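Local coordinates for protein beta-lactamase (Mycobacterium tuberculosis, PDB 4WHI) that probably belongs to the beta-lactamase-like penicillin-binding proteins, the C-terminal domain described here being a small antiparallel beta domain with no established function, at residues 18-22 with 36-42; 9-15 with 57-61; 21-25 with 82-87. All coordinates share one frame; numbering follows the deposited sequence.

Contact 1 (18-22 with 36-42); sequences LNDYV and TYHDGQL
With chi1 at -68° in Leu18 and -78° in Leu42, each leucine carries CG beside its backbone N and anti to its carbonyl carbon, and the two branched ends meet: CD2 of Leu18 lies 3.8 Å from CD1 of Leu42. In Val22 a chi1 of 170° sets CG2 anti to the carbonyl carbon, and this methyl alone touches the other segment, at 3.9 Å from Tyr37 CB and 3.9 Å from Leu42 CD2. Leu42 thus divides its methyls, CD2 going to the valine and to the backbone O of Leu18, CD1 to the side chains of Leu18 and Tyr21, the latter through Tyr21 CD2 at 3.8 Å. Leu18 splits in a similar manner. Its CD1 turns from Leu42 to the rim of the Tyr37 ring, lying near the ring plane at 3.9 Å from CE2, and also comes within 3.7 Å of Gly40 O.

The receiving surface is a beta hairpin: strands 33-38 and 41-46 are joined by a type I' turn from His38 to Gln41, closed by backbone bonds in both directions between those two residues. Against it, residues 18-21 have helical backbone angles, with Tyr21 N bonded to Leu18 O at 3.1 Å and Val22 N to Asn19 O. Phe63 of strand 62-66 touches both leucines.

The polar ends find their partners outside the two segments: Tyr21 OH hydrogen-bonds with Asp61 OD1 and Arg16 N, and Thr36 OG1 with Arg43 NE. No hydrogen bond crosses between the segments, and the 303 Å² they bury together is secured chiefly by methyl and ring-edge contacts, which implies adhesion by apolar fit instead of directional bonding.

Contact 2 (9-15 with 57-61); sequences PANPAPS and HWDGD
Pro9 lies on the indole of Trp58, and after a bend at Ala10 and Asn11 the extended residues 12-15 run along the end of strand 51-59, where Trp58 and Asp59 form a classic beta bulge against strand 62-66. The tight part has three elements. First, Pro9 CD stands 3.4 Å from the centroid of the six-membered ring of Trp58 and only 8° off its normal, a CH-pi contact over the face; Lys79 adds a cation-pi contact to the same indole.

Second, two hydrogen bonds grip Ala13. Its N donates to Asp59 OD1 at 2.8 Å, reaching the carboxylate on the syn side but 35° out of its plane; CG of Asp59, anti to the backbone N, carries the acceptor to this place. Ala13 O accepts from Gly60 N, also at 2.8 Å, with the donor 40° out of the carbonyl plane. Third, His57 NE2 donates to Gly60 O at 2.7 Å with the acceptor in the ring plane. This bond ties the imidazole to the residue just past the strand and sets its edge beside segment 9-15, with CE1 3.1 Å from Ala13 O. Phe63 meets the same ring edge-to-face.

The solvent side is looser, and none of the touching residues is fully buried. Here water does part of the joining. One water donates to Trp58 O at 2.7 Å and only weakly to Pro9 O. At the far end a second water bridges the segments, donating to Pro14 O at 2.9 Å and to Asp61 OD1 at 2.9 Å.

Contact 3 (21-25 with 82-87); sequences YVGVY and FAGDTL
Tyr21 meets Phe82 first, laying the CD1 corner of its ring over one face of the phenyl, 3.4 Å from Phe82 CG. The two rings are neither stacked nor edge-to-face: their centroids are 4.8 Å apart and their planes meet at 55°. Tyr21 CB sits above the same phenyl face as a CH-pi donor.

Past Val22 the chain enters strand 23-25 at Gly23, which is paired through its backbone with Val35 of strand 33-38. Tyr25 then turns its ring back toward the start of the segment, CG lying beside its own backbone N and anti to the carbonyl carbon. Its OH donates to Tyr21 O at 2.6 Å from 45° above the carbonyl plane. A water donates to the same hydroxyl at 3.0 Å and to Gly84 O at 2.8 Å, bridging to the type II' turn from Ala83 to Thr86.

Phe82 directs an edge toward the face of Tyr25 in an offset edge-to-face pair, centroids 5.7 Å apart and planes at 65°. Leu87 CB covers a Tyr25 face at 4.0 Å from the ring centroid, while Leu87 CD1 lies on the Phe82 face opposite Tyr21, so the phenyl is sandwiched. Outside this core, Asp85 forms a salt bridge with Arg102.

Tyr21, Tyr25 and Phe82 make a buried aromatic cluster, here joining the first strand of an eight-stranded antiparallel meander to the hairpin of its sixth and seventh strands.

From the N terminus, segment 9-15 comes first; by pairing with 57-61, contact 2 closes a loop that takes in the first three strands and most of the fourth. Contact 1 is nested inside it, joining 18-22 to the hairpin of strands 33-38 and 41-46. Contact 3 starts from the same region of chain, sharing Tyr21 and Val22 with contact 1, but ends at 82-87, beyond the close of contact 2, so contacts 2 and 3 cross. Tyr21 belongs to contacts 1 and 3, and its hydroxyl reaches contact 2. The backbone pair Asp61 O to Phe82 N further joins contacts 2 and 3 within the single antiparallel sheet.

Contact 1 (18-22 with 36-42)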
ATOM      1  N   LEU A  18       7.878   2.296 -11.463  1.00 13.07           N
ATOM      2  CA  LEU A  18       7.222   2.809 -10.257  1.00 12.26           C
ATOM      3  C   LEU A  18       6.415   4.091 -10.494  1.00 12.03           C
ATOM      4  O   LEU A  18       5.433   4.331  -9.801  1.00 12.76           O
ATOM      5  CB  LEU A  18       8.220   2.958  -9.109  1.00 12.67           C
ATOM      6  CG  LEU A  18       8.773   1.636  -8.561  1.00 13.42           C
ATOM      7  CD1 LEU A  18       9.743   1.900  -7.426  1.00 14.08           C
ATOM      8  CD2 LEU A  18       7.665   0.688  -8.108  1.00 12.44           C
ATOM      9  N   ASN A  19       6.793   4.888 -11.486  1.00 12.19           N
ATOM     10  CA  ASN A  19       6.013   6.082 -11.823  1.00 13.84           C
ATOM     11  C   ASN A  19       4.544   5.761 -12.092  1.00 13.97           C
ATOM     12  O   ASN A  19       3.676   6.593 -11.852  1.00 14.72           O
ATOM     13  CB  ASN A  19       6.613   6.812 -13.031  1.00 14.71           C
ATOM     14  CG  ASN A  19       6.245   6.163 -14.356  1.00 16.30           C
ATOM     15  OD1 ASN A  19       6.933   5.263 -14.853  1.00 20.77           O
ATOM     16  ND2 ASN A  19       5.167   6.631 -14.945  1.00 13.19           N
ATOM     17  N   ASP A  20       4.271   4.562 -12.608  1.00 13.93           N
ATOM     18  CA  ASP A  20       2.899   4.182 -12.969  1.00 16.16           C
ATOM     19  C   ASP A  20       1.932   4.203 -11.793  1.00 15.40           C
ATOM     20  O   ASP A  20       0.740   4.426 -11.985  1.00 18.17           O
ATOM     21  CB  ASP A  20       2.862   2.797 -13.620  1.00 17.55           C
ATOM     22  CG  ASP A  20       3.252   2.824 -15.075  1.00 23.93           C
ATOM     23  OD1 ASP A  20       3.362   3.925 -15.669  1.00 26.91           O
ATOM     24  OD2 ASP A  20       3.440   1.726 -15.635  1.00 28.75           O
ATOM     25  N   TYR A  21       2.449   3.977 -10.587  1.00 13.67           N
ATOM     26  CA  TYR A  21       1.609   3.904  -9.385  1.00 13.25           C
ATOM     27  C   TYR A  21       1.370   5.250  -8.706  1.00 11.89           C
ATOM     28  O   TYR A  21       0.450   5.390  -7.884  1.00 12.27           O
ATOM     29  CB  TYR A  21       2.230   2.935  -8.390  1.00 13.33           C
ATOM     30  CG  TYR A  21       2.491   1.555  -8.959  1.00 14.12           C
ATOM     31  CD1 TYR A  21       1.449   0.673  -9.204  1.00 15.43           C
ATOM     32  CD2 TYR A  21       3.787   1.132  -9.246  1.00 13.98           C
ATOM     33  CE1 TYR A  21       1.687  -0.596  -9.714  1.00 15.55           C
ATOM     34  CE2 TYR A  21       4.033  -0.134  -9.755  1.00 13.84           C
ATOM     35  CZ  TYR A  21       2.983  -0.992  -9.986  1.00 14.59           C
ATOM     36  OH  TYR A  21       3.233  -2.248 -10.489  1.00 15.94           O
ATOM     37  N   VAL A  22       2.193   6.236  -9.036  1.00 12.54           N
ATOM     38  CA  VAL A  22       2.162   7.536  -8.366  1.00 12.98           C
ATOM     39  C   VAL A  22       0.866   8.295  -8.690  1.00 12.28           C
ATOM     40  O   VAL A  22       0.374   8.260  -9.819  1.00 13.80           O
ATOM     41  CB  VAL A  22       3.430   8.346  -8.730  1.00 13.81           C
ATOM     42  CG1 VAL A  22       3.349   9.787  -8.260  1.00 14.89           C
ATOM     43  CG2 VAL A  22       4.661   7.664  -8.140  1.00 13.09           C
ATOM     44  N   THR A  36       3.402   8.626  -3.564  1.00 10.29           N
ATOM     45  CA  THR A  36       4.518   9.433  -4.033  1.00 10.33           C
ATOM     46  C   THR A  36       5.770   8.568  -4.130  1.00 10.02           C
ATOM     47  O   THR A  36       5.841   7.478  -3.557  1.00 10.14           O
ATOM     48  CB  THR A  36       4.802  10.638  -3.102  1.00 10.29           C
ATOM     49  OG1 THR A  36       5.090  10.170  -1.778  1.00 11.40           O
ATOM     50  CG2 THR A  36       3.625  11.627  -3.074  1.00 11.67           C
ATOM     51  N   TYR A  37       6.762   9.074  -4.849  1.00  9.89           N
ATOM     52  CA  TYR A  37       8.002   8.353  -5.083  1.00  9.92           C
ATOM     53  C   TYR A  37       9.166   9.190  -4.585  1.00 10.31           C
ATOM     54  O   TYR A  37       9.230  10.398  -4.849  1.00 11.41           O
ATOM     55  CB  TYR A  37       8.168   8.076  -6.580  1.00 10.21           C
ATOM     56  CG  TYR A  37       9.511   7.501  -6.984  1.00 10.53           C
ATOM     57  CD1 TYR A  37      10.576   8.335  -7.328  1.00 11.63           C
ATOM     58  CD2 TYR A  37       9.709   6.131  -7.048  1.00 11.29           C
ATOM     59  CE1 TYR A  37      11.804   7.810  -7.707  1.00 13.47           C
ATOM     60  CE2 TYR A  37      10.929   5.599  -7.429  1.00 13.43           C
ATOM     61  CZ  TYR A  37      11.969   6.442  -7.767  1.00 14.44           C
ATOM     62  OH  TYR A  37      13.179   5.911  -8.148  1.00 19.01           O
ATOM     63  N   HIS A  38      10.080   8.558  -3.860  1.00 10.43           N
ATOM     64  CA  HIS A  38      11.292   9.237  -3.427  1.00 12.43           C
ATOM     65  C   HIS A  38      12.479   8.282  -3.396  1.00 13.72           C
ATOM     66  O   HIS A  38      12.440   7.276  -2.703  1.00 13.70           O
ATOM     67  CB  HIS A  38      11.089   9.871  -2.049  1.00 13.49           C
ATOM     68  CG  HIS A  38      12.238  10.719  -1.612  1.00 15.28           C
ATOM     69  ND1 HIS A  38      13.063  10.375  -0.565  1.00 16.65           N
ATOM     70  CD2 HIS A  38      12.729  11.875  -2.112  1.00 17.57           C
ATOM     71  CE1 HIS A  38      13.992  11.293  -0.419  1.00 18.98           C
ATOM     72  NE2 HIS A  38      13.814  12.213  -1.348  1.00 18.72           N
ATOM     73  N   ASP A  39      13.519   8.589  -4.173  1.00 14.78           N
ATOM     74  CA  ASP A  39      14.769   7.832  -4.133  1.00 16.05           C
ATOM     75  C   ASP A  39      14.561   6.311  -4.160  1.00 14.85           C
ATOM     76  O   ASP A  39      15.093   5.580  -3.318  1.00 17.64           O
ATOM     77  CB  ASP A  39      15.593   8.230  -2.893  1.00 18.05           C
ATOM     78  CG  ASP A  39      16.047   9.693  -2.921  1.00 22.18           C
ATOM     79  OD1 ASP A  39      15.963  10.336  -3.986  1.00 25.70           O
ATOM     80  OD2 ASP A  39      16.508  10.201  -1.872  1.00 25.43           O
ATOM     81  N   GLY A  40      13.777   5.844  -5.123  1.00 14.04           N
ATOM     82  CA  GLY A  40      13.529   4.421  -5.305  1.00 15.04           C
ATOM     83  C   GLY A  40      12.391   3.813  -4.497  1.00 15.24           C
ATOM     84  O   GLY A  40      12.110   2.627  -4.636  1.00 17.09           O
ATOM     85  N   GLN A  41      11.733   4.618  -3.667  1.00 14.42           N
ATOM     86  CA  GLN A  41      10.739   4.134  -2.711  1.00 13.94           C
ATOM     87  C   GLN A  41       9.367   4.708  -3.041  1.00 13.04           C
ATOM     88  O   GLN A  41       9.235   5.920  -3.185  1.00 12.84           O
ATOM     89  CB  GLN A  41      11.140   4.588  -1.301  1.00 14.85           C
ATOM     90  CG  GLN A  41      10.222   4.113  -0.184  1.00 15.29           C
ATOM     91  CD  GLN A  41      10.357   2.626   0.066  1.00 16.47           C
ATOM     92  OE1 GLN A  41      11.437   2.154   0.403  1.00 17.59           O
ATOM     93  NE2 GLN A  41       9.264   1.878  -0.104  1.00 18.50           N
ATOM     94  N   LEU A  42       8.360   3.843  -3.163  1.00 11.77           N
ATOM     95  CA  LEU A  42       6.971   4.287  -3.166  1.00 12.14           C
ATOM     96  C   LEU A  42       6.511   4.451  -1.716  1.00 11.05           C
ATOM     97  O   LEU A  42       6.842   3.632  -0.848  1.00 10.90           O
ATOM     98  CB  LEU A  42       6.040   3.300  -3.876  1.00 14.03           C
ATOM     99  CG  LEU A  42       5.990   3.249  -5.398  1.00 15.99           C
ATOM    100  CD1 LEU A  42       4.983   2.190  -5.825  1.00 18.64           C
ATOM    101  CD2 LEU A  42       5.621   4.593  -5.998  1.00 14.97           C
TER

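Contact 2 (9-15 with 57-61)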
ATOM      1  N   PRO A   9       6.046 -13.716  -1.148  1.00 24.06           N
ATOM      2  CA  PRO A   9       6.090 -14.539  -2.362  1.00 26.37           C
ATOM      3  C   PRO A   9       7.521 -14.710  -2.885  1.00 32.69           C
ATOM      4  O   PRO A   9       8.253 -13.729  -3.009  1.00 37.61           O
ATOM      5  CB  PRO A   9       5.231 -13.745  -3.358  1.00 26.00           C
ATOM      6  CG  PRO A   9       4.334 -12.915  -2.502  1.00 24.80           C
ATOM      7  CD  PRO A   9       5.186 -12.537  -1.325  1.00 23.91           C
ATOM      8  N   ALA A  10       7.905 -15.950  -3.174  1.00 35.46           N
ATOM      9  CA  ALA A  10       9.277 -16.280  -3.590  1.00 40.29           C
ATOM     10  C   ALA A  10       9.575 -15.906  -5.039  1.00 39.90           C
ATOM     11  O   ALA A  10      10.661 -15.412  -5.361  1.00 47.04           O
ATOM     12  CB  ALA A  10       9.526 -17.767  -3.402  1.00 44.17           C
ATOM     13  N   ASN A  11       8.595 -16.161  -5.893  1.00 36.40           N
ATOM     14  CA  ASN A  11       8.702 -16.009  -7.332  1.00 29.99           C
ATOM     15  C   ASN A  11       7.725 -14.929  -7.794  1.00 26.68           C
ATOM     16  O   ASN A  11       6.868 -15.204  -8.627  1.00 23.57           O
ATOM     17  CB  ASN A  11       8.356 -17.366  -7.984  1.00 32.61           C
ATOM     18  CG  ASN A  11       8.377 -17.329  -9.509  1.00 31.18           C
ATOM     19  OD1 ASN A  11       9.288 -16.776 -10.120  1.00 37.03           O
ATOM     20  ND2 ASN A  11       7.367 -17.932 -10.128  1.00 28.59           N
ATOM     21  N   PRO A  12       7.836 -13.695  -7.257  1.00 26.82           N
ATOM     22  CA  PRO A  12       6.780 -12.767  -7.640  1.00 25.69           C
ATOM     23  C   PRO A  12       6.953 -12.219  -9.050  1.00 25.33           C
ATOM     24  O   PRO A  12       8.075 -12.139  -9.557  1.00 30.61           O
ATOM     25  CB  PRO A  12       6.943 -11.637  -6.629  1.00 28.41           C
ATOM     26  CG  PRO A  12       8.406 -11.591  -6.386  1.00 29.00           C
ATOM     27  CD  PRO A  12       8.875 -13.022  -6.452  1.00 27.71           C
ATOM     28  N   ALA A  13       5.838 -11.859  -9.672  1.00 23.69           N
ATOM     29  CA  ALA A  13       5.858 -11.085 -10.902  1.00 22.93           C
ATOM     30  C   ALA A  13       6.393  -9.687 -10.575  1.00 20.95           C
ATOM     31  O   ALA A  13       6.095  -9.155  -9.513  1.00 20.97           O
ATOM     32  CB  ALA A  13       4.461 -11.003 -11.487  1.00 25.18           C
ATOM     33  N   PRO A  14       7.198  -9.097 -11.474  1.00 20.03           N
ATOM     34  CA  PRO A  14       7.741  -7.761 -11.218  1.00 19.78           C
ATOM     35  C   PRO A  14       6.665  -6.683 -11.227  1.00 18.48           C
ATOM     36  O   PRO A  14       5.601  -6.867 -11.819  1.00 17.62           O
ATOM     37  CB  PRO A  14       8.714  -7.536 -12.384  1.00 21.05           C
ATOM     38  CG  PRO A  14       8.287  -8.491 -13.441  1.00 22.40           C
ATOM     39  CD  PRO A  14       7.717  -9.675 -12.726  1.00 19.97           C
ATOM     40  N   SER A  15       6.951  -5.570 -10.569  1.00 17.18           N
ATOM     41  CA  SER A  15       6.099  -4.397 -10.653  1.00 16.90           C
ATOM     42  C   SER A  15       6.273  -3.713 -12.009  1.00 15.48           C
ATOM     43  O   SER A  15       7.256  -3.947 -12.724  1.00 17.51           O
ATOM     44  CB  SER A  15       6.429  -3.414  -9.528  1.00 17.02           C
ATOM     45  OG  SER A  15       7.698  -2.809  -9.714  1.00 20.56           O
ATOM     46  N   HIS A  57       7.242  -3.942  -2.341  1.00 13.46           N
ATOM     47  CA  HIS A  57       6.685  -4.812  -3.359  1.00 13.21           C
ATOM     48  C   HIS A  57       6.373  -6.207  -2.814  1.00 14.00           C
ATOM     49  O   HIS A  57       7.161  -6.777  -2.062  1.00 16.74           O
ATOM     50  CB  HIS A  57       7.602  -4.903  -4.568  1.00 14.32           C
ATOM     51  CG  HIS A  57       6.960  -5.585  -5.725  1.00 15.74           C
ATOM     52  ND1 HIS A  57       7.436  -6.763  -6.251  1.00 16.98           N
ATOM     53  CD2 HIS A  57       5.837  -5.285  -6.419  1.00 16.55           C
ATOM     54  CE1 HIS A  57       6.650  -7.145  -7.240  1.00 17.64           C
ATOM     55  NE2 HIS A  57       5.673  -6.265  -7.363  1.00 17.96           N
ATOM     56  N   TRP A  58       5.207  -6.727  -3.194  1.00 14.60           N
ATOM     57  CA  TRP A  58       4.748  -8.057  -2.804  1.00 15.08           C
ATOM     58  C   TRP A  58       4.734  -8.991  -4.022  1.00 14.42           C
ATOM     59  O   TRP A  58       5.489  -9.959  -4.073  1.00 16.46           O
ATOM     60  CB  TRP A  58       3.366  -7.959  -2.155  1.00 15.84           C
ATOM     61  CG  TRP A  58       2.732  -9.260  -1.747  1.00 17.10           C
ATOM     62  CD1 TRP A  58       1.799  -9.970  -2.444  1.00 18.87           C
ATOM     63  CD2 TRP A  58       2.950  -9.981  -0.523  1.00 18.47           C
ATOM     64  NE1 TRP A  58       1.438 -11.099  -1.744  1.00 22.85           N
ATOM     65  CE2 TRP A  58       2.121 -11.126  -0.559  1.00 21.23           C
ATOM     66  CE3 TRP A  58       3.762  -9.769   0.594  1.00 21.00           C
ATOM     67  CZ2 TRP A  58       2.087 -12.061   0.479  1.00 23.45           C
ATOM     68  CZ3 TRP A  58       3.727 -10.701   1.632  1.00 23.55           C
ATOM     69  CH2 TRP A  58       2.892 -11.832   1.562  1.00 24.55           C
ATOM     70  N   ASP A  59       3.890  -8.694  -5.004  1.00 14.39           N
ATOM     71  CA  ASP A  59       3.761  -9.539  -6.197  1.00 14.80           C
ATOM     72  C   ASP A  59       2.966  -8.765  -7.235  1.00 14.64           C
ATOM     73  O   ASP A  59       1.865  -8.295  -6.945  1.00 14.70           O
ATOM     74  CB  ASP A  59       3.026 -10.838  -5.836  1.00 16.53           C
ATOM     75  CG  ASP A  59       3.264 -11.965  -6.833  1.00 19.93           C
ATOM     76  OD1 ASP A  59       3.657 -11.710  -7.992  1.00 20.06           O
ATOM     77  OD2 ASP A  59       3.042 -13.129  -6.436  1.00 24.08           O
ATOM     78  N   GLY A  60       3.521  -8.622  -8.435  1.00 15.68           N
ATOM     79  CA  GLY A  60       2.815  -7.972  -9.527  1.00 15.94           C
ATOM     80  C   GLY A  60       2.555  -6.523  -9.176  1.00 15.12           C
ATOM     81  O   GLY A  60       3.485  -5.790  -8.873  1.00 15.17           O
ATOM     82  N   ASP A  61       1.288  -6.124  -9.193  1.00 14.68           N
ATOM     83  CA  ASP A  61       0.901  -4.752  -8.858  1.00 14.79           C
ATOM     84  C   ASP A  61       0.456  -4.612  -7.395  1.00 13.52           C
ATOM     85  O   ASP A  61      -0.163  -3.617  -7.025  1.00 12.92           O
ATOM     86  CB  ASP A  61      -0.216  -4.277  -9.787  1.00 16.87           C
ATOM     87  CG  ASP A  61       0.218  -4.215 -11.234  1.00 19.30           C
ATOM     88  OD1 ASP A  61       1.344  -3.749 -11.522  1.00 19.50           O
ATOM     89  OD2 ASP A  61      -0.575  -4.640 -12.089  1.00 23.99           O
TER
HETATM   90  O   HOH W   1       7.831 -10.367  -2.825  1.00 24.91           O
HETATM   91  O   HOH W   2       3.048  -5.784 -12.590  1.00 22.04           O

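Contact 3 (21-25 with 82-87)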
ATOM      1  N   TYR A  21       2.449   3.977 -10.587  1.00 13.67           N
ATOM      2  CA  TYR A  21       1.609   3.904  -9.385  1.00 13.25           C
ATOM      3  C   TYR A  21       1.370   5.250  -8.706  1.00 11.89           C
ATOM      4  O   TYR A  21       0.450   5.390  -7.884  1.00 12.27           O
ATOM      5  CB  TYR A  21       2.230   2.935  -8.390  1.00 13.33           C
ATOM      6  CG  TYR A  21       2.491   1.555  -8.959  1.00 14.12           C
ATOM      7  CD1 TYR A  21       1.449   0.673  -9.204  1.00 15.43           C
ATOM      8  CD2 TYR A  21       3.787   1.132  -9.246  1.00 13.98           C
ATOM      9  CE1 TYR A  21       1.687  -0.596  -9.714  1.00 15.55           C
ATOM     10  CE2 TYR A  21       4.033  -0.134  -9.755  1.00 13.84           C
ATOM     11  CZ  TYR A  21       2.983  -0.992  -9.986  1.00 14.59           C
ATOM     12  OH  TYR A  21       3.233  -2.248 -10.489  1.00 15.94           O
ATOM     13  N   VAL A  22       2.193   6.236  -9.036  1.00 12.54           N
ATOM     14  CA  VAL A  22       2.162   7.536  -8.366  1.00 12.98           C
ATOM     15  C   VAL A  22       0.866   8.295  -8.690  1.00 12.28           C
ATOM     16  O   VAL A  22       0.374   8.260  -9.819  1.00 13.80           O
ATOM     17  CB  VAL A  22       3.430   8.346  -8.730  1.00 13.81           C
ATOM     18  CG1 VAL A  22       3.349   9.787  -8.260  1.00 14.89           C
ATOM     19  CG2 VAL A  22       4.661   7.664  -8.140  1.00 13.09           C
ATOM     20  N   GLY A  23       0.303   8.946  -7.680  1.00 11.33           N
ATOM     21  CA  GLY A  23      -0.892   9.760  -7.855  1.00 12.87           C
ATOM     22  C   GLY A  23      -1.720   9.909  -6.600  1.00 13.31           C
ATOM     23  O   GLY A  23      -1.388   9.361  -5.542  1.00 12.56           O
ATOM     24  N   VAL A  24      -2.808  10.660  -6.734  1.00 14.28           N
ATOM     25  CA  VAL A  24      -3.738  10.904  -5.647  1.00 13.13           C
ATOM     26  C   VAL A  24      -5.011  10.142  -5.971  1.00 13.72           C
ATOM     27  O   VAL A  24      -5.708  10.453  -6.941  1.00 16.12           O
ATOM     28  CB  VAL A  24      -4.033  12.402  -5.472  1.00 14.43           C
ATOM     29  CG1 VAL A  24      -5.039  12.623  -4.351  1.00 15.61           C
ATOM     30  CG2 VAL A  24      -2.744  13.150  -5.176  1.00 15.42           C
ATOM     31  N   TYR A  25      -5.298   9.140  -5.149  1.00 13.17           N
ATOM     32  CA  TYR A  25      -6.432   8.261  -5.355  1.00 13.26           C
ATOM     33  C   TYR A  25      -7.563   8.685  -4.417  1.00 14.11           C
ATOM     34  O   TYR A  25      -7.453   8.563  -3.186  1.00 13.78           O
ATOM     35  CB  TYR A  25      -6.017   6.814  -5.098  1.00 12.93           C
ATOM     36  CG  TYR A  25      -4.935   6.280  -6.028  1.00 12.33           C
ATOM     37  CD1 TYR A  25      -3.595   6.650  -5.880  1.00 13.22           C
ATOM     38  CD2 TYR A  25      -5.253   5.392  -7.045  1.00 12.69           C
ATOM     39  CE1 TYR A  25      -2.613   6.148  -6.730  1.00 13.64           C
ATOM     40  CE2 TYR A  25      -4.283   4.878  -7.883  1.00 13.66           C
ATOM     41  CZ  TYR A  25      -2.965   5.260  -7.732  1.00 12.62           C
ATOM     42  OH  TYR A  25      -2.012   4.741  -8.589  1.00 12.70           O
ATOM     43  N   PHE A  82      -2.825  -2.237  -6.667  1.00 14.66           N
ATOM     44  CA  PHE A  82      -3.086  -1.276  -7.727  1.00 14.90           C
ATOM     45  C   PHE A  82      -3.665  -1.989  -8.949  1.00 16.45           C
ATOM     46  O   PHE A  82      -3.183  -3.047  -9.350  1.00 18.57           O
ATOM     47  CB  PHE A  82      -1.803  -0.553  -8.133  1.00 14.22           C
ATOM     48  CG  PHE A  82      -1.218   0.330  -7.066  1.00 12.44           C
ATOM     49  CD1 PHE A  82      -0.317  -0.183  -6.140  1.00 12.16           C
ATOM     50  CD2 PHE A  82      -1.517   1.691  -7.024  1.00 11.72           C
ATOM     51  CE1 PHE A  82       0.255   0.628  -5.181  1.00 11.77           C
ATOM     52  CE2 PHE A  82      -0.949   2.504  -6.059  1.00 11.95           C
ATOM     53  CZ  PHE A  82      -0.064   1.970  -5.138  1.00 11.81           C
ATOM     54  N   ALA A  83      -4.688  -1.393  -9.551  1.00 17.25           N
ATOM     55  CA  ALA A  83      -5.245  -1.897 -10.804  1.00 19.47           C
ATOM     56  C   ALA A  83      -5.795  -0.736 -11.608  1.00 21.37           C
ATOM     57  O   ALA A  83      -6.852  -0.192 -11.282  1.00 22.31           O
ATOM     58  CB  ALA A  83      -6.333  -2.924 -10.527  1.00 21.56           C
ATOM     59  N   GLY A  84      -5.057  -0.346 -12.647  1.00 24.31           N
ATOM     60  CA  GLY A  84      -5.419   0.795 -13.473  1.00 25.01           C
ATOM     61  C   GLY A  84      -5.401   2.083 -12.682  1.00 23.22           C
ATOM     62  O   GLY A  84      -4.369   2.466 -12.137  1.00 27.74           O
ATOM     63  N   ASP A  85      -6.547   2.751 -12.609  1.00 21.29           N
ATOM     64  CA  ASP A  85      -6.653   3.981 -11.837  1.00 22.06           C
ATOM     65  C   ASP A  85      -7.201   3.746 -10.422  1.00 19.36           C
ATOM     66  O   ASP A  85      -7.569   4.695  -9.743  1.00 19.35           O
ATOM     67  CB  ASP A  85      -7.490   5.018 -12.597  1.00 26.39           C
ATOM     68  CG  ASP A  85      -6.698   5.722 -13.705  1.00 32.32           C
ATOM     69  OD1 ASP A  85      -5.453   5.580 -13.770  1.00 35.08           O
ATOM     70  OD2 ASP A  85      -7.327   6.433 -14.513  1.00 43.67           O
ATOM     71  N   THR A  86      -7.225   2.492  -9.971  1.00 16.49           N
ATOM     72  CA  THR A  86      -7.719   2.172  -8.633  1.00 17.50           C
ATOM     73  C   THR A  86      -6.615   1.626  -7.738  1.00 16.82           C
ATOM     74  O   THR A  86      -5.683   0.940  -8.196  1.00 16.70           O
ATOM     75  CB  THR A  86      -8.887   1.159  -8.646  1.00 20.23           C
ATOM     76  OG1 THR A  86      -8.401  -0.161  -8.931  1.00 21.40           O
ATOM     77  CG2 THR A  86      -9.951   1.558  -9.663  1.00 21.89           C
ATOM     78  N   LEU A  87      -6.740   1.950  -6.456  1.00 14.69           N
ATOM     79  CA  LEU A  87      -5.920   1.390  -5.406  1.00 13.94           C
ATOM     80  C   LEU A  87      -6.869   0.809  -4.366  1.00 13.89           C
ATOM     81  O   LEU A  87      -7.729   1.518  -3.861  1.00 14.97           O
ATOM     82  CB  LEU A  87      -5.067   2.488  -4.783  1.00 13.73           C
ATOM     83  CG  LEU A  87      -4.326   2.162  -3.488  1.00 13.28           C
ATOM     84  CD1 LEU A  87      -3.386   0.978  -3.676  1.00 14.13           C
ATOM     85  CD2 LEU A  87      -3.566   3.388  -3.027  1.00 14.41           C
TER
HETATM   86  O   HOH W   3      -2.138   2.420 -10.418  1.00 29.17           O